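Local atomic coordinates of stromal cell-derived factor 2-like protein (Arabidopsis thaliana, PDB entry 3MAL), a protein that takes part in protein quality control and the unfolded protein response in the endoplasmic reticulum, forming a complex with ERDJ3B and BIP1 needed for proper accumulation of the receptor EFR. Residues G45-V51 with E111-F115; L97-L101 with H148-S152; T31-H36 with G168-V172; S104-L110 with E171-R176; A23-E29 with I183-G189. All coordinates share one frame; numbering follows the deposited sequence. Where two conformers were deposited one is given.

Interaction 1. Residues G45-V51 with E111-F115; sequences GSGQQSV and EVSCF
In the hairpin cap of the beta-trefoil, Gln49 and Cys114 form an antiparallel hydrogen-bonded pair between the returning strands of two successive hairpins, 49-54 and 110-115. Cys114 N donates to Gln49 O at 2.8 Å, while the other half of the pair is spanned by a water that accepts from Gln49 N and donates to Cys114 O. The strand directions differ by 127°, well short of antiparallel, and side chains carry much of the remaining contact. Ser113 OG donates to Gln48 OE1 at 2.7 Å, tilted 22° from the carbonyl plane. The chain of Gln48, extended beyond a CG that lies beside the backbone N (chi1 -68°), carries the amide past Ser113 to the rim of Phe115, where Gln48 NE2 stops 3.8 Å from Phe115 CD2. At the far end, the carboxylate of Glu111 reaches up to the 45-47 turn, and Ser46 N meets Glu111 OE2 on its syn side at 3.1 Å. Ser46 OG accepts from Gln48 N, an ST turn that shapes the loop just where it receives Glu111. Val51 CG2 packs 3.9 Å from Cys114 SG. The amide oxygen of Gln49 is held outside this pair, by Ser37 and Thr93. Strand 96-100 flanks 110-115, with His98 stacked on Phe115, while Leu35 and Ser37 of strand 34-38 pack against Val51.

Interaction 2. Residues L97-L101 with H148-S152; sequences LHSHL and HIDTS
Ser99 sits squarely on the imidazole of His148. This is a CH-pi contact in which Ser99 CB lies 3.5 Å from the ring centroid and 4° off the ring normal. The His148 ring takes up this place with its CG anti to the backbone N (chi1 -173°), which sends the side chain out of the 148-152 loop toward strand 96-100 of the second trefoil hairpin.

A water also bridges the two segments: it donates to Ser99 OG at 2.9 Å and lies 3.1 Å from Thr151 OG1. The stronger protein partner of Ser99 OG is Glu111 O on the neighbouring strand.

Within the loop, His148 ND1 and Thr151 OG1 are 2.7 Å apart in a hydrogen bond whose direction is open. Thr151 N also donates to His148 ND1 at 3.3 Å, from 29° out of the ring plane. At the other side of the ring His148 NE2 bonds to Gly124 O, and the edge-to-face pairing with Trp127 further fixes the imidazole.

Apolar packing is slight. Thr151 CG2 touches Leu101 CD2 at 3.9 Å, the two side chains running past each other in opposite directions, and it also rests against His100 CA at 3.9 Å. The amide His100 N is buried here with no partner.

Chemically, the histidine is gripped at both ring nitrogens, which fixes its rotation and presents a flat face to Ser99. Because Gly124 O can only accept, His148 NE2 probably carries a proton.

Interaction 3. Residues T31-H36 with G168-V172; sequences TKFRLH and GQQEV
An amide-on-ring stack between Phe33 and Gln170 dominates this contact, which joins the first and third hairpins of the trefoil across side chains, without backbone pairing. The Gln170 amide lies flat on the phenyl ring, their planes 5° apart, with Gln170 NE2 3.3 Å above the ring plane and over its centre. An extended chain beyond CG, which stands beside the backbone N (chi1 -66°), allows Gln170 to reach across in this way. Gly168 O meets the same ring in its plane, at the edge, 3.4 Å from Phe33 CE2. A hydrogen bond from Thr31 OG1 to Gln170 OE1 is modelled as well, but the position of the hydroxyl is doubtful. Further along, Leu35 CD1 and Val172 CG1 meet at 4.0 Å, their side chains crossing at about a right angle. Gln169 OE1 approaches His36 ND1 to 3.5 Å with amide and ring planes 77° apart. Both of these atoms bond to Thr52 OG1, which thereby links the two segments. Strand 49-54, which contains Thr52, pairs with both 34-38 and 170-175; Pro55 and Lys161 add to the packing round Phe33, and Leu35 also packs against Leu26 of the barrel.

Interaction 4. Residues S104-L110 with E171-R176; sequences SPISGNL and EVCGIR
Glu171 thrusts its carboxylate into the 104-107 turn, the tip of the second hairpin in the trefoil cap, from the returning strand of the third. Its CG stands anti to the backbone N (chi1 -163°) and the chain stays extended, bringing both oxygens into a cluster of hydroxyl and amide donors. Glu171 OE2 accepts three bonds. Ser104 OG (2.8 Å) and Ile106 N (2.8 Å) approach well out of the carboxylate plane, from opposite sides of it, whereas Ser107 N arrives on the syn side at 2.9 Å. On the other oxygen, Ser107 OG uses the syn lone pair of Glu171 OE1 at 2.6 Å, and His158 NE2 is a further partner. So many donors would be expected to favour the ionised carboxylate. Second-shell bonds brace the serines, since Asn109 N donates to Ser104 OG and Asn109 ND2 to Ser107 OG.

Beyond the turn, the strands come together as an antiparallel hydrogen-bonded pair, Leu110 with Gly174. Leu110 N donates to Gly174 O and Gly174 N returns the bond to Leu110 O. Asn109 and Ile175 lie side by side and point the same way, with Asn109 CG 3.7 Å from Ile175 CG2. Leu110, by contrast, crosses Arg176 at about a right angle, its CD2 set at the edge of the guanidinium, 3.8 Å from Arg176 NE.

Interaction 5. Residues A23-E29 with I183-G189; sequences AIKLMHE and IWLAAEG
Trp184 is clasped between Leu26 and His28 where the first and last strands of the six-stranded trefoil barrel pair and close it. Leu26 CD2 lies 3.6 Å above one face of the indole. Over the opposite face comes His28, whose CB is 4.0 Å from the centroid of the six-membered ring and whose imidazole turns an edge to it, a T-shaped pair with planes at 62°. On the other side of the sheet, Met27 and Leu185 run side by side, and Met27 CE presses to 3.3 Å from Leu185 CD1, tighter than ordinary van der Waals contact. The same side carries a salt bridge from Lys25 NZ to Glu188 OE1 at 3.1 Å, which an extended lysine chain reaches by crossing the glutamate obliquely.

Backbone bonds set this register. Met27 and Leu185 form one antiparallel hydrogen-bonded pair, with Met27 N to Leu185 O at 2.8 Å, and Lys25 and Ala187 form another. Glu29 N continues the pattern to Ile183 O at 3.0 Å. The strand directions are 148° apart, reflecting the twist of the barrel sheet.

Farther out, Arg143 of strand 143-148 holds the carboxylate of Glu29 in a salt bridge, and Arg34 takes the second oxygen of Glu188. A hydrogen bond from Trp184 NE1 to the backbone oxygen Leu155 O fixes the rotation of the indole.

In the fold
Interaction 5 closes the barrel of the trefoil, while interactions 1, 3 and 4 tie its three cap hairpins together in pairs: first to second, first to third and second to third. Interactions 3 and 4 share Glu171 and Val172 on strand 170-175 and use different parts of it. Interaction 2 joins the second hairpin to the 148-152 loop; its centre is about 11 Å from that of interaction 1, and Ser113 N to His98 O, 2.8 Å, links the two. Cap and barrel meet at interactions 3 and 5, through Leu35 N to Leu26 O and a 2.9 Å salt bridge from Arg34 NH2 to Glu188 OE2. Interactions 1 and 5 lie on opposite sides of the chain's centre, their centres about 20 Å apart.

Interaction 1. Residues G45-V51 with E111-F115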
# COMPACT_ATOMS: atom_id res chain seq x y z
N GLY A 45 -11.53 13.22 -8.50
CA GLY A 45 -10.98 12.02 -9.08
C GLY A 45 -12.06 10.94 -9.16
O GLY A 45 -13.13 11.16 -9.76
N SER A 46 -11.80 9.79 -8.55
CA SER A 46 -12.69 8.64 -8.65
C SER A 46 -13.84 8.70 -7.65
O SER A 46 -14.80 7.96 -7.77
CB SER A 46 -11.91 7.35 -8.41
OG SER A 46 -11.46 7.32 -7.05
N GLY A 47 -13.72 9.58 -6.65
CA GLY A 47 -14.68 9.58 -5.55
C GLY A 47 -14.64 8.32 -4.68
O GLY A 47 -15.54 8.08 -3.87
N GLN A 48 -13.61 7.48 -4.86
CA GLN A 48 -13.48 6.27 -4.02
C GLN A 48 -12.91 6.63 -2.62
O GLN A 48 -12.53 7.77 -2.37
CB GLN A 48 -12.64 5.19 -4.72
CG GLN A 48 -13.34 4.59 -5.97
CD GLN A 48 -12.40 3.80 -6.86
OE1 GLN A 48 -11.29 3.45 -6.45
NE2 GLN A 48 -12.84 3.52 -8.07
N GLN A 49 -12.86 5.64 -1.72
CA GLN A 49 -12.31 5.82 -0.36
C GLN A 49 -10.87 6.30 -0.44
O GLN A 49 -10.06 5.73 -1.20
CB GLN A 49 -12.37 4.50 0.40
CG GLN A 49 -11.92 4.57 1.89
CD GLN A 49 -12.10 3.23 2.60
OE1 GLN A 49 -11.12 2.56 2.94
NE2 GLN A 49 -13.36 2.84 2.82
N SER A 50 -10.55 7.32 0.35
CA SER A 50 -9.24 7.95 0.30
C SER A 50 -8.18 7.20 1.11
O SER A 50 -8.48 6.39 2.00
CB SER A 50 -9.34 9.40 0.78
OG SER A 50 -9.73 9.44 2.14
N VAL A 51 -6.93 7.43 0.73
CA VAL A 51 -5.75 6.80 1.33
C VAL A 51 -4.78 7.97 1.60
O VAL A 51 -4.66 8.88 0.79
CB VAL A 51 -5.13 5.75 0.35
CG1 VAL A 51 -3.72 5.34 0.81
CG2 VAL A 51 -6.04 4.54 0.21
N GLU A 111 -4.11 9.02 -8.73
CA GLU A 111 -4.84 8.78 -7.48
C GLU A 111 -4.61 7.36 -6.94
O GLU A 111 -4.72 6.34 -7.66
CB GLU A 111 -6.32 8.98 -7.68
CG GLU A 111 -7.11 9.11 -6.39
CD GLU A 111 -8.59 8.94 -6.64
OE1 GLU A 111 -9.05 7.77 -6.70
OE2 GLU A 111 -9.27 9.96 -6.82
N VAL A 112 -4.33 7.31 -5.64
CA VAL A 112 -4.31 6.06 -4.91
C VAL A 112 -5.50 5.99 -3.96
O VAL A 112 -5.64 6.86 -3.07
CB VAL A 112 -2.94 5.87 -4.16
CG1 VAL A 112 -2.97 4.60 -3.32
CG2 VAL A 112 -1.82 5.76 -5.17
N SER A 113 -6.35 4.97 -4.15
CA SER A 113 -7.58 4.84 -3.37
C SER A 113 -7.73 3.48 -2.70
O SER A 113 -6.86 2.59 -2.83
CB SER A 113 -8.82 5.09 -4.27
OG SER A 113 -8.99 4.05 -5.22
N CYS A 114 -8.82 3.34 -1.95
CA CYS A 114 -9.27 2.04 -1.45
C CYS A 114 -10.56 1.66 -2.19
O CYS A 114 -11.53 2.42 -2.20
CB CYS A 114 -9.47 2.07 0.08
SG CYS A 114 -8.06 1.28 0.97
N PHE A 115 -10.56 0.46 -2.78
CA PHE A 115 -11.61 0.04 -3.72
C PHE A 115 -12.30 -1.25 -3.27
O PHE A 115 -11.68 -2.13 -2.68
CB PHE A 115 -10.98 -0.16 -5.11
CG PHE A 115 -11.88 -0.83 -6.13
CD1 PHE A 115 -11.85 -2.22 -6.30
CD2 PHE A 115 -12.73 -0.07 -6.94
CE1 PHE A 115 -12.68 -2.84 -7.23
CE2 PHE A 115 -13.54 -0.68 -7.89
CZ PHE A 115 -13.51 -2.06 -8.04
O HOH W 1 -14.20 3.01 -2.51

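Interaction 2. Residues L97-L101 with H148-S152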
# COMPACT_ATOMS: atom_id res chain seq x y z
N LEU A 97 -6.13 -1.68 -1.56
CA LEU A 97 -5.24 -0.63 -2.09
C LEU A 97 -5.32 -0.62 -3.64
O LEU A 97 -5.14 -1.65 -4.28
CB LEU A 97 -3.78 -0.87 -1.64
CG LEU A 97 -2.85 0.31 -1.96
CD1 LEU A 97 -3.29 1.57 -1.17
CD2 LEU A 97 -1.35 -0.05 -1.73
N HIS A 98 -5.59 0.54 -4.22
CA HIS A 98 -6.07 0.62 -5.63
C HIS A 98 -5.47 1.84 -6.33
O HIS A 98 -5.22 2.88 -5.71
CB HIS A 98 -7.61 0.74 -5.62
CG HIS A 98 -8.29 0.55 -6.95
ND1 HIS A 98 -8.62 -0.69 -7.46
CD2 HIS A 98 -8.79 1.46 -7.83
CE1 HIS A 98 -9.26 -0.54 -8.61
NE2 HIS A 98 -9.38 0.75 -8.85
N SER A 99 -5.28 1.72 -7.62
CA SER A 99 -4.93 2.87 -8.49
C SER A 99 -5.61 2.78 -9.88
O SER A 99 -6.30 1.86 -10.15
CB SER A 99 -3.45 3.33 -8.53
OG SER A 99 -3.20 4.59 -9.08
N HIS A 100 -5.43 3.84 -10.67
CA HIS A 100 -6.14 4.11 -11.88
C HIS A 100 -5.80 5.52 -12.39
O HIS A 100 -5.03 6.22 -11.83
CB HIS A 100 -7.63 3.92 -11.66
CG HIS A 100 -8.20 4.54 -10.42
ND1 HIS A 100 -7.54 5.45 -9.64
CD2 HIS A 100 -9.39 4.34 -9.82
CE1 HIS A 100 -8.31 5.82 -8.64
NE2 HIS A 100 -9.44 5.16 -8.73
N LEU A 101 -6.35 5.87 -13.53
CA LEU A 101 -5.98 7.11 -14.16
C LEU A 101 -6.87 8.26 -13.74
O LEU A 101 -7.55 8.84 -14.56
CB LEU A 101 -5.94 6.99 -15.69
CG LEU A 101 -5.07 5.92 -16.35
CD1 LEU A 101 -5.30 5.70 -17.83
CD2 LEU A 101 -3.66 6.11 -16.10
N HIS A 148 2.25 -0.22 -9.19
CA HIS A 148 0.91 -0.56 -9.61
C HIS A 148 1.00 -1.22 -10.99
O HIS A 148 1.55 -0.63 -11.92
CB HIS A 148 0.04 0.70 -9.62
CG HIS A 148 -1.42 0.45 -9.88
ND1 HIS A 148 -2.05 0.85 -11.04
CD2 HIS A 148 -2.37 -0.15 -9.12
CE1 HIS A 148 -3.33 0.51 -10.99
NE2 HIS A 148 -3.55 -0.10 -9.83
N ILE A 149 0.49 -2.44 -11.12
CA ILE A 149 0.55 -3.20 -12.39
C ILE A 149 -0.08 -2.45 -13.58
O ILE A 149 0.57 -2.28 -14.61
CB ILE A 149 -0.10 -4.62 -12.30
CG1 ILE A 149 0.59 -5.50 -11.25
CG2 ILE A 149 -0.14 -5.31 -13.72
CD1 ILE A 149 2.04 -5.86 -11.52
N ASP A 150 -1.32 -1.97 -13.41
CA ASP A 150 -2.10 -1.43 -14.54
C ASP A 150 -1.62 -0.08 -15.06
O ASP A 150 -1.71 0.18 -16.26
CB ASP A 150 -3.61 -1.40 -14.22
CG ASP A 150 -4.24 -2.79 -14.27
OD1 ASP A 150 -3.58 -3.72 -14.77
OD2 ASP A 150 -5.39 -2.98 -13.81
N THR A 151 -1.12 0.76 -14.16
CA THR A 151 -0.67 2.10 -14.53
C THR A 151 0.85 2.25 -14.55
O THR A 151 1.35 3.25 -15.06
CB THR A 151 -1.20 3.19 -13.55
OG1 THR A 151 -0.76 2.88 -12.22
CG2 THR A 151 -2.72 3.30 -13.59
N SER A 152 1.57 1.29 -13.97
CA SER A 152 3.01 1.41 -13.74
C SER A 152 3.43 2.51 -12.73
O SER A 152 4.62 2.80 -12.62
CB SER A 152 3.78 1.57 -15.06
OG SER A 152 3.57 0.47 -15.90
O HOH W 2 -0.32 4.27 -9.45

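Interaction 3. Residues T31-H36 with G168-V172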
# COMPACT_ATOMS: atom_id res chain seq x y z
N THR A 31 9.61 10.26 4.97
CA THR A 31 8.88 11.02 5.97
C THR A 31 8.51 10.24 7.23
O THR A 31 8.12 10.83 8.25
CB THR A 31 7.56 11.55 5.38
OG1 THR A 31 6.72 10.44 5.07
CG2 THR A 31 7.81 12.40 4.13
N LYS A 32 8.59 8.91 7.17
CA LYS A 32 8.20 8.04 8.29
C LYS A 32 6.67 7.93 8.51
O LYS A 32 6.24 7.28 9.45
CB LYS A 32 8.92 8.43 9.60
CG LYS A 32 10.45 8.70 9.46
CD LYS A 32 11.19 7.51 8.86
CE LYS A 32 12.70 7.85 8.71
NZ LYS A 32 13.43 6.80 7.93
N PHE A 33 5.87 8.55 7.65
CA PHE A 33 4.40 8.43 7.75
C PHE A 33 3.93 7.02 7.34
O PHE A 33 4.58 6.34 6.53
CB PHE A 33 3.68 9.51 6.91
CG PHE A 33 3.64 10.90 7.57
CD1 PHE A 33 4.80 11.47 8.14
CD2 PHE A 33 2.45 11.64 7.61
CE1 PHE A 33 4.75 12.75 8.76
CE2 PHE A 33 2.40 12.90 8.20
CZ PHE A 33 3.57 13.46 8.78
N ARG A 34 2.80 6.59 7.89
CA ARG A 34 2.29 5.26 7.61
C ARG A 34 1.14 5.25 6.59
O ARG A 34 0.23 6.07 6.65
CB ARG A 34 1.82 4.56 8.90
CG ARG A 34 2.90 4.08 9.79
CD ARG A 34 3.27 5.16 10.79
NE ARG A 34 3.81 4.60 12.02
CZ ARG A 34 5.07 4.74 12.39
NH1 ARG A 34 5.90 5.46 11.64
NH2 ARG A 34 5.51 4.19 13.52
N LEU A 35 1.18 4.29 5.68
CA LEU A 35 0.06 4.08 4.76
C LEU A 35 -1.23 3.84 5.57
O LEU A 35 -1.28 2.98 6.44
CB LEU A 35 0.38 2.91 3.80
CG LEU A 35 -0.60 2.69 2.63
CD1 LEU A 35 -0.49 3.85 1.61
CD2 LEU A 35 -0.37 1.31 1.97
N HIS A 36 -2.27 4.61 5.25
CA HIS A 36 -3.44 4.73 6.10
C HIS A 36 -4.72 4.90 5.27
O HIS A 36 -4.74 5.50 4.19
CB HIS A 36 -3.20 5.94 7.03
CG HIS A 36 -4.40 6.39 7.82
ND1 HIS A 36 -5.29 7.32 7.34
CD2 HIS A 36 -4.78 6.13 9.10
CE1 HIS A 36 -6.21 7.56 8.25
NE2 HIS A 36 -5.91 6.86 9.33
N GLY A 168 -2.85 17.52 8.37
CA GLY A 168 -1.59 16.97 8.89
C GLY A 168 -1.25 15.60 8.28
O GLY A 168 -0.11 15.14 8.41
N GLN A 169 -2.21 14.95 7.64
CA GLN A 169 -1.96 13.69 6.90
C GLN A 169 -1.43 14.02 5.49
O GLN A 169 -1.79 15.05 4.92
CB GLN A 169 -3.22 12.84 6.80
CG GLN A 169 -3.63 12.22 8.16
CD GLN A 169 -5.00 11.53 8.13
OE1 GLN A 169 -5.35 10.83 7.17
NE2 GLN A 169 -5.78 11.71 9.22
N GLN A 170 -0.57 13.16 4.95
CA GLN A 170 0.08 13.42 3.65
C GLN A 170 -0.72 12.81 2.51
O GLN A 170 -1.37 11.76 2.67
CB GLN A 170 1.52 12.85 3.62
CG GLN A 170 2.45 13.51 4.57
CD GLN A 170 3.83 12.87 4.66
OE1 GLN A 170 4.09 11.78 4.11
NE2 GLN A 170 4.73 13.55 5.34
N GLU A 171 -0.65 13.47 1.35
CA GLU A 171 -1.10 12.85 0.10
C GLU A 171 -0.32 11.57 -0.18
O GLU A 171 0.91 11.52 -0.02
CB GLU A 171 -0.90 13.80 -1.10
CG GLU A 171 -1.71 13.40 -2.33
CD GLU A 171 -1.22 14.06 -3.60
OE1 GLU A 171 0.00 14.15 -3.78
OE2 GLU A 171 -2.05 14.49 -4.42
N VAL A 172 -1.05 10.55 -0.62
CA VAL A 172 -0.43 9.36 -1.20
C VAL A 172 -0.87 9.33 -2.66
O VAL A 172 -2.03 9.62 -2.98
CB VAL A 172 -0.84 8.08 -0.42
CG1 VAL A 172 -0.35 6.80 -1.14
CG2 VAL A 172 -0.30 8.17 1.00

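Interaction 4. Residues S104-L110 with E171-R176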
# COMPACT_ATOMS: atom_id res chain seq x y z
N SER A 104 -4.75 12.65 -8.39
CA SER A 104 -4.66 12.74 -6.92
C SER A 104 -4.97 14.18 -6.49
O SER A 104 -4.74 15.10 -7.27
CB SER A 104 -3.27 12.31 -6.45
OG SER A 104 -2.23 13.20 -6.87
N PRO A 105 -5.48 14.38 -5.26
CA PRO A 105 -6.06 15.70 -4.95
C PRO A 105 -5.11 16.88 -4.75
O PRO A 105 -5.55 18.03 -4.88
CB PRO A 105 -6.87 15.45 -3.66
CG PRO A 105 -6.68 14.00 -3.31
CD PRO A 105 -5.57 13.45 -4.13
N ILE A 106 -3.84 16.63 -4.43
CA ILE A 106 -2.93 17.74 -4.16
C ILE A 106 -1.96 17.98 -5.31
O ILE A 106 -1.86 19.12 -5.81
CB ILE A 106 -2.15 17.61 -2.78
CG1 ILE A 106 -3.13 17.65 -1.60
CG2 ILE A 106 -1.15 18.72 -2.61
CD1 ILE A 106 -2.45 17.62 -0.20
N SER A 107 -1.27 16.93 -5.75
CA SER A 107 -0.19 17.05 -6.73
C SER A 107 -0.59 16.68 -8.18
O SER A 107 0.21 16.82 -9.10
CB SER A 107 1.03 16.25 -6.28
OG SER A 107 0.72 14.85 -6.23
N GLY A 108 -1.81 16.20 -8.38
CA GLY A 108 -2.27 15.88 -9.74
C GLY A 108 -1.49 14.71 -10.34
O GLY A 108 -1.30 14.65 -11.57
N ASN A 109 -1.04 13.80 -9.48
CA ASN A 109 -0.41 12.55 -9.93
C ASN A 109 -1.47 11.45 -9.90
O ASN A 109 -2.66 11.75 -9.85
CB ASN A 109 0.82 12.22 -9.07
CG ASN A 109 1.98 13.17 -9.35
OD1 ASN A 109 2.48 13.23 -10.47
ND2 ASN A 109 2.39 13.93 -8.35
N LEU A 110 -1.08 10.18 -9.96
CA LEU A 110 -2.08 9.11 -10.07
C LEU A 110 -2.78 9.00 -8.73
O LEU A 110 -2.13 8.87 -7.70
CB LEU A 110 -1.38 7.78 -10.38
CG LEU A 110 -1.20 7.15 -11.78
CD1 LEU A 110 -1.87 7.86 -12.98
CD2 LEU A 110 0.27 6.71 -12.03
N GLU A 171 -0.65 13.47 1.35
CA GLU A 171 -1.10 12.85 0.10
C GLU A 171 -0.32 11.57 -0.18
O GLU A 171 0.91 11.52 -0.02
CB GLU A 171 -0.90 13.80 -1.10
CG GLU A 171 -1.71 13.40 -2.33
CD GLU A 171 -1.22 14.06 -3.60
OE1 GLU A 171 0.00 14.15 -3.78
OE2 GLU A 171 -2.05 14.49 -4.42
N VAL A 172 -1.05 10.55 -0.62
CA VAL A 172 -0.43 9.36 -1.20
C VAL A 172 -0.87 9.33 -2.66
O VAL A 172 -2.03 9.62 -2.98
CB VAL A 172 -0.84 8.08 -0.42
CG1 VAL A 172 -0.35 6.80 -1.14
CG2 VAL A 172 -0.30 8.17 1.00
N CYS A 173 0.08 9.04 -3.55
CA CYS A 173 -0.23 9.04 -4.99
C CYS A 173 0.70 8.06 -5.70
O CYS A 173 1.48 7.37 -5.05
CB CYS A 173 -0.09 10.45 -5.57
SG CYS A 173 1.57 11.13 -5.47
N GLY A 174 0.57 7.97 -7.03
CA GLY A 174 1.45 7.14 -7.86
C GLY A 174 2.20 8.04 -8.84
O GLY A 174 1.60 8.97 -9.41
N ILE A 175 3.52 7.83 -8.97
CA ILE A 175 4.33 8.54 -9.99
C ILE A 175 5.13 7.56 -10.80
O ILE A 175 5.32 6.40 -10.40
CB ILE A 175 5.27 9.66 -9.43
CG1 ILE A 175 6.53 9.03 -8.80
CG2 ILE A 175 4.50 10.62 -8.48
CD1 ILE A 175 7.62 10.01 -8.48
N ARG A 176 5.63 8.01 -11.93
CA ARG A 176 6.18 7.06 -12.88
C ARG A 176 7.67 6.77 -12.74
O ARG A 176 8.13 5.79 -13.29
CB ARG A 176 5.83 7.49 -14.29
CG ARG A 176 4.32 7.65 -14.46
CD ARG A 176 3.70 6.56 -15.28
NE ARG A 176 2.24 6.69 -15.33
CZ ARG A 176 1.50 6.38 -16.39
NH1 ARG A 176 2.08 5.95 -17.52
NH2 ARG A 176 0.18 6.52 -16.35

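Interaction 5. Residues A23-E29 with I183-G189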
# COMPACT_ATOMS: atom_id res chain seq x y z
N ALA A 23 -0.38 -9.32 8.79
CA ALA A 23 -0.80 -7.93 8.96
C ALA A 23 0.44 -7.03 9.10
O ALA A 23 1.35 -7.33 9.88
CB ALA A 23 -1.72 -7.76 10.17
N ILE A 24 0.47 -5.95 8.32
CA ILE A 24 1.62 -5.06 8.30
C ILE A 24 1.22 -3.59 8.35
O ILE A 24 0.09 -3.24 7.99
CB ILE A 24 2.52 -5.28 7.04
CG1 ILE A 24 1.80 -4.82 5.76
CG2 ILE A 24 3.08 -6.73 7.02
CD1 ILE A 24 2.71 -4.74 4.52
N LYS A 25 2.15 -2.76 8.82
CA LYS A 25 2.14 -1.35 8.47
C LYS A 25 3.23 -1.12 7.40
O LYS A 25 4.19 -1.89 7.29
CB LYS A 25 2.34 -0.48 9.69
CG LYS A 25 1.27 -0.68 10.74
CD LYS A 25 1.30 0.44 11.78
CE LYS A 25 0.17 0.24 12.80
NZ LYS A 25 0.26 1.28 13.87
N LEU A 26 3.01 -0.10 6.58
CA LEU A 26 3.94 0.25 5.52
C LEU A 26 4.38 1.69 5.75
O LEU A 26 3.57 2.62 5.64
CB LEU A 26 3.26 0.09 4.15
CG LEU A 26 4.24 -0.09 3.00
CD1 LEU A 26 4.92 -1.48 3.02
CD2 LEU A 26 3.50 0.16 1.65
N MET A 27 5.66 1.86 6.09
CA MET A 27 6.20 3.16 6.40
C MET A 27 6.95 3.75 5.22
O MET A 27 7.80 3.08 4.62
CB MET A 27 7.13 3.05 7.61
CG MET A 27 7.64 4.41 8.12
SD MET A 27 8.98 4.29 9.34
CE MET A 27 10.36 4.00 8.25
N HIS A 28 6.62 5.01 4.91
CA HIS A 28 7.32 5.83 3.91
C HIS A 28 8.75 6.10 4.40
O HIS A 28 8.94 6.67 5.48
CB HIS A 28 6.55 7.13 3.76
CG HIS A 28 7.06 8.05 2.68
ND1 HIS A 28 7.10 7.70 1.35
CD2 HIS A 28 7.51 9.32 2.75
CE1 HIS A 28 7.56 8.71 0.64
NE2 HIS A 28 7.83 9.71 1.46
N GLU A 29 9.75 5.68 3.65
CA GLU A 29 11.11 5.84 4.20
C GLU A 29 11.53 7.27 4.53
O GLU A 29 12.14 7.50 5.56
CB GLU A 29 12.17 5.22 3.31
CG GLU A 29 13.56 5.29 3.97
CD GLU A 29 14.62 4.61 3.12
OE1 GLU A 29 14.72 4.92 1.91
OE2 GLU A 29 15.39 3.78 3.67
N ILE A 183 10.25 4.92 -1.82
CA ILE A 183 10.72 3.76 -1.10
C ILE A 183 9.92 3.60 0.20
O ILE A 183 9.60 4.58 0.90
CB ILE A 183 12.25 3.75 -0.90
CG1 ILE A 183 12.72 2.42 -0.29
CG2 ILE A 183 12.71 4.95 -0.10
CD1 ILE A 183 12.64 2.35 1.22
N TRP A 184 9.55 2.36 0.47
CA TRP A 184 8.76 2.02 1.65
C TRP A 184 9.42 0.88 2.43
O TRP A 184 10.26 0.16 1.90
CB TRP A 184 7.33 1.60 1.23
CG TRP A 184 6.55 2.70 0.56
CD1 TRP A 184 6.65 3.11 -0.75
CD2 TRP A 184 5.54 3.54 1.15
NE1 TRP A 184 5.77 4.14 -1.00
CE2 TRP A 184 5.08 4.43 0.15
CE3 TRP A 184 5.00 3.63 2.43
CZ2 TRP A 184 4.09 5.39 0.39
CZ3 TRP A 184 4.01 4.59 2.68
CH2 TRP A 184 3.56 5.45 1.66
N LEU A 185 9.00 0.72 3.68
CA LEU A 185 9.48 -0.33 4.59
C LEU A 185 8.27 -0.95 5.33
O LEU A 185 7.44 -0.23 5.91
CB LEU A 185 10.46 0.28 5.61
CG LEU A 185 11.61 1.13 5.02
CD1 LEU A 185 11.88 2.40 5.81
CD2 LEU A 185 12.87 0.34 4.90
N ALA A 186 8.16 -2.27 5.30
CA ALA A 186 7.17 -2.92 6.15
C ALA A 186 7.64 -2.90 7.60
O ALA A 186 8.81 -3.19 7.90
CB ALA A 186 6.88 -4.37 5.68
N ALA A 187 6.73 -2.53 8.50
CA ALA A 187 7.05 -2.49 9.95
C ALA A 187 5.87 -2.91 10.84
O ALA A 187 4.72 -3.09 10.37
CB ALA A 187 7.51 -1.09 10.31
N GLU A 188 6.13 -3.06 12.14
CA GLU A 188 5.05 -3.27 13.11
C GLU A 188 4.10 -4.40 12.76
O GLU A 188 2.93 -4.37 13.12
CB GLU A 188 4.24 -1.98 13.31
CG GLU A 188 5.03 -0.95 14.00
CD GLU A 188 4.32 0.38 14.17
OE1 GLU A 188 3.12 0.44 14.55
OE2 GLU A 188 5.00 1.38 13.98
N GLY A 189 4.58 -5.41 12.06
CA GLY A 189 3.67 -6.41 11.55
C GLY A 189 3.43 -7.60 12.45
O GLY A 189 4.09 -7.77 13.47